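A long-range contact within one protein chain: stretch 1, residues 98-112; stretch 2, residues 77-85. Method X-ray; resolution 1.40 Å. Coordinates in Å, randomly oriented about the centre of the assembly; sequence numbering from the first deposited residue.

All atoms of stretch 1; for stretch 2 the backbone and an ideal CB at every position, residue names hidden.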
# COMPACT_ATOMS: atom_id res chain seq x y z
N LYS A 98 21.10 -3.16 -4.75
CA LYS A 98 20.92 -4.43 -5.45
C LYS A 98 19.75 -5.22 -4.87
O LYS A 98 18.92 -5.74 -5.61
CB LYS A 98 22.21 -5.26 -5.37
CG LYS A 98 22.10 -6.62 -6.04
CD LYS A 98 23.43 -7.36 -6.03
CE LYS A 98 23.29 -8.77 -6.58
NZ LYS A 98 22.73 -8.78 -7.96
N ARG A 99 19.69 -5.31 -3.55
CA ARG A 99 18.61 -6.04 -2.89
C ARG A 99 17.26 -5.38 -3.18
O ARG A 99 16.25 -6.07 -3.36
CB ARG A 99 18.84 -6.09 -1.38
CG ARG A 99 17.72 -6.80 -0.61
CD ARG A 99 17.99 -6.83 0.88
NE ARG A 99 19.18 -7.61 1.22
CZ ARG A 99 19.29 -8.92 1.03
NH1 ARG A 99 18.29 -9.61 0.50
NH2 ARG A 99 20.41 -9.54 1.36
N THR A 100 17.25 -4.05 -3.22
CA THR A 100 16.03 -3.31 -3.49
C THR A 100 15.52 -3.56 -4.90
O THR A 100 14.38 -3.96 -5.10
CB THR A 100 16.26 -1.79 -3.31
OG1 THR A 100 16.58 -1.53 -1.94
CG2 THR A 100 15.01 -1.01 -3.69
N VAL A 101 16.39 -3.33 -5.89
CA VAL A 101 16.01 -3.52 -7.28
C VAL A 101 15.67 -4.98 -7.58
O VAL A 101 14.70 -5.27 -8.27
CB VAL A 101 17.14 -3.05 -8.23
CG1 VAL A 101 16.77 -3.35 -9.68
CG2 VAL A 101 17.37 -1.56 -8.05
N ASP A 102 16.48 -5.90 -7.06
CA ASP A 102 16.26 -7.32 -7.27
C ASP A 102 14.92 -7.79 -6.69
O ASP A 102 14.23 -8.60 -7.29
CB ASP A 102 17.41 -8.13 -6.66
CG ASP A 102 18.72 -7.93 -7.40
OD1 ASP A 102 18.88 -6.88 -8.06
OD2 ASP A 102 19.59 -8.83 -7.33
N GLY A 103 14.57 -7.28 -5.51
CA GLY A 103 13.33 -7.66 -4.87
C GLY A 103 12.11 -7.13 -5.59
O GLY A 103 11.05 -7.77 -5.63
N ALA A 104 12.24 -5.94 -6.17
CA ALA A 104 11.14 -5.33 -6.90
C ALA A 104 10.97 -6.03 -8.24
O ALA A 104 9.84 -6.25 -8.70
CB ALA A 104 11.42 -3.85 -7.13
N LEU A 105 12.08 -6.41 -8.87
CA LEU A 105 12.06 -7.03 -10.18
C LEU A 105 11.96 -8.55 -10.28
O LEU A 105 11.60 -9.06 -11.33
CB LEU A 105 13.28 -6.59 -10.99
CG LEU A 105 13.45 -5.10 -11.25
CD1 LEU A 105 14.71 -4.88 -12.08
CD2 LEU A 105 12.24 -4.55 -11.98
N GLY A 106 12.28 -9.26 -9.20
CA GLY A 106 12.24 -10.71 -9.23
C GLY A 106 11.03 -11.34 -9.90
O GLY A 106 11.15 -12.03 -10.93
N ILE A 107 9.86 -11.11 -9.33
CA ILE A 107 8.65 -11.69 -9.89
C ILE A 107 8.26 -11.04 -11.23
O ILE A 107 7.58 -11.65 -12.05
CB ILE A 107 7.49 -11.62 -8.86
CG1 ILE A 107 6.28 -12.38 -9.40
CG2 ILE A 107 7.17 -10.17 -8.51
CD1 ILE A 107 5.19 -12.59 -8.37
N LEU A 108 8.69 -9.80 -11.45
CA LEU A 108 8.39 -9.13 -12.72
C LEU A 108 9.19 -9.81 -13.84
O LEU A 108 8.69 -10.02 -14.95
CB LEU A 108 8.74 -7.64 -12.64
CG LEU A 108 8.47 -6.79 -13.89
CD1 LEU A 108 6.99 -6.85 -14.28
CD2 LEU A 108 8.88 -5.35 -13.60
N LYS A 109 10.44 -10.17 -13.55
CA LYS A 109 11.27 -10.85 -14.55
C LYS A 109 10.65 -12.20 -14.88
O LYS A 109 10.67 -12.64 -16.03
CB LYS A 109 12.69 -11.05 -14.01
CG LYS A 109 13.51 -9.77 -13.93
CD LYS A 109 14.84 -10.02 -13.23
CE LYS A 109 15.68 -8.75 -13.17
NZ LYS A 109 16.95 -8.98 -12.42
N ALA A 110 10.09 -12.85 -13.87
CA ALA A 110 9.45 -14.16 -14.07
C ALA A 110 8.25 -14.03 -14.99
O ALA A 110 7.89 -14.99 -15.69
CB ALA A 110 9.02 -14.73 -12.73
N CYS A 111 7.63 -12.85 -15.00
CA CYS A 111 6.45 -12.57 -15.80
C CYS A 111 6.73 -12.38 -17.29
O CYS A 111 5.81 -12.43 -18.11
CB CYS A 111 5.75 -11.32 -15.25
SG CYS A 111 4.08 -11.00 -15.88
N VAL A 112 7.99 -12.17 -17.64
CA VAL A 112 8.35 -11.98 -19.05
C VAL A 112 7.85 -13.15 -19.89
O VAL A 112 8.11 -14.31 -19.57
CB VAL A 112 9.88 -11.83 -19.22
CG1 VAL A 112 10.23 -11.77 -20.70
CG2 VAL A 112 10.35 -10.56 -18.52
N UNK A 77 -3.25 -12.20 -13.33
CA UNK A 77 -2.69 -11.00 -12.75
C UNK A 77 -1.68 -11.29 -11.66
O UNK A 77 -1.70 -12.36 -11.05
CB UNK A 77 -3.81 -10.12 -12.19
N UNK A 78 -0.80 -10.32 -11.43
CA UNK A 78 0.22 -10.42 -10.39
C UNK A 78 0.17 -9.11 -9.61
O UNK A 78 0.30 -8.03 -10.19
CB UNK A 78 1.61 -10.68 -10.97
N UNK A 79 -0.05 -9.22 -8.30
CA UNK A 79 -0.09 -8.05 -7.42
C UNK A 79 1.15 -8.17 -6.54
O UNK A 79 1.18 -8.97 -5.60
CB UNK A 79 -1.38 -7.98 -6.60
N UNK A 80 2.17 -7.38 -6.85
CA UNK A 80 3.41 -7.42 -6.10
C UNK A 80 3.39 -6.39 -4.98
O UNK A 80 3.66 -5.20 -5.20
CB UNK A 80 4.60 -7.18 -7.03
N UNK A 81 3.06 -6.84 -3.77
CA UNK A 81 2.97 -5.97 -2.60
C UNK A 81 4.13 -6.13 -1.62
O UNK A 81 4.24 -5.37 -0.66
CB UNK A 81 1.65 -6.24 -1.87
N UNK A 82 4.98 -7.11 -1.87
CA UNK A 82 6.11 -7.39 -0.99
C UNK A 82 7.42 -6.68 -1.35
O UNK A 82 7.66 -6.33 -2.51
CB UNK A 82 6.36 -8.90 -0.98
N UNK A 83 8.25 -6.48 -0.33
CA UNK A 83 9.55 -5.85 -0.48
C UNK A 83 10.55 -6.60 0.40
O UNK A 83 10.16 -7.22 1.40
CB UNK A 83 9.49 -4.37 -0.11
N UNK A 84 11.84 -6.55 0.06
CA UNK A 84 12.89 -7.24 0.82
C UNK A 84 12.97 -6.80 2.28
O UNK A 84 13.09 -7.63 3.19
CB UNK A 84 14.25 -7.01 0.15
N UNK A 85 12.91 -5.49 2.51
CA UNK A 85 12.99 -4.95 3.86
C UNK A 85 12.11 -3.71 4.03
O UNK A 85 12.53 -2.59 3.73
CB UNK A 85 14.44 -4.61 4.20

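Stretch 2 begins as a strand, 77-80, running nearly antiparallel to the helix of stretch 1, so successive side chains should alternate between facing the helix and turning from it.

Position 77 is extended, with phi/psi of -153/156°, and its ideal CB points away with nothing of stretch 1 within 5.5 Å. Stretch 1 sets no demand here, and many residues would do; the deposited one is Gly77.

Position 78 points toward the helix, its ideal CB 4.8 Å from CD1 of Ile107. The sulfur of Cys111 also lies ahead, so the surroundings are apolar. A branched or long aliphatic side chain, Val, Ile, Leu or Met, would suit, beta-branching being favoured in a strand. The residue is Ile78. CG2 of Ile78 lies 3.6 Å from CD1 of Ile107, and its CD1, carried out by chi1 m and chi2 t, reaches to 3.7 Å from SG of Cys111.

Position 79 points away again and meets nothing of stretch 1. The helix cannot choose among residue types; it is Phe79.

Position 80 returns toward the helix, its ideal CB 4.2 Å from CG2 of Ile107. Farther out, and to one side of that methyl, lie the carbonyl oxygens of Gly103 and Ala104, in the region where the amides of Ile107 and Leu108 make no bond to the preceding turn and the helix kinks. A flat side chain could cover the methyl while presenting a polar edge to the oxygens: His fits well, and Gln or Asn could be considered. The residue is His80. CG2 of Ile107 sits 3.5 Å from the centroid of the His80 ring, 10° off its normal, a CH-pi contact over the face, while both oxygens lie at the ring's edge, near its plane.

Positions 81, 82 and 83 leave the strand, and their ideal CB atoms find nothing of stretch 1 within 5.5 Å. Small or polar residues are all acceptable to the helix; they are Thr81, Ala82 and Ser83.

Position 84 comes close, its ideal CB 3.6 Å from CG of Arg99. Phi of -59° permits proline, and bare Gly103 leaves room for a compact apolar residue; Ala or Val could also serve. Pro84 packs there. Its CD lies 4.4 Å from CA of Gly103, where an ideal CB on that glycine would clash at 2.9 Å.

Position 85 points toward the aliphatic part of Arg99, its ideal CB 5.3 Å from CD. Aliphatic or polar residues could fit; Ile85 borders the arginine loosely.

Stretch 2 (77-85) GIFHTASPI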
# COMPACT_ATOMS: atom_id res chain seq x y z
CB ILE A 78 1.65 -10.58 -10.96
CG1 ILE A 78 1.77 -11.92 -11.70
CG2 ILE A 78 2.67 -10.51 -9.83
CD1 ILE A 78 3.09 -12.07 -12.47
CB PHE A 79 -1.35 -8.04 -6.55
CG PHE A 79 -2.65 -7.93 -7.32
CD1 PHE A 79 -2.66 -7.60 -8.67
CD2 PHE A 79 -3.86 -8.13 -6.66
CE1 PHE A 79 -3.87 -7.48 -9.36
CE2 PHE A 79 -5.07 -8.01 -7.35
CZ PHE A 79 -5.08 -7.68 -8.70
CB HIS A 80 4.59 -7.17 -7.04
CG HIS A 80 5.92 -7.47 -6.42
ND1 HIS A 80 7.12 -7.02 -6.94
CD2 HIS A 80 6.24 -8.19 -5.33
CE1 HIS A 80 8.11 -7.45 -6.19
NE2 HIS A 80 7.60 -8.17 -5.20
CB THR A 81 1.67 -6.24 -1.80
OG1 THR A 81 1.87 -7.36 -0.92
CG2 THR A 81 0.51 -6.54 -2.73
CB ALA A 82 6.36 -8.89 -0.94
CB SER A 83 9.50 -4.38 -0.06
OG SER A 83 9.02 -3.56 -1.11
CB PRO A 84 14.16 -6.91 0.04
CG PRO A 84 13.85 -5.58 -0.56
CD PRO A 84 12.43 -5.77 -1.04
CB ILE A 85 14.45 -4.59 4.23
CG1 ILE A 85 15.08 -3.77 3.11
CG2 ILE A 85 15.25 -5.86 4.49
CD1 ILE A 85 16.52 -3.35 3.37
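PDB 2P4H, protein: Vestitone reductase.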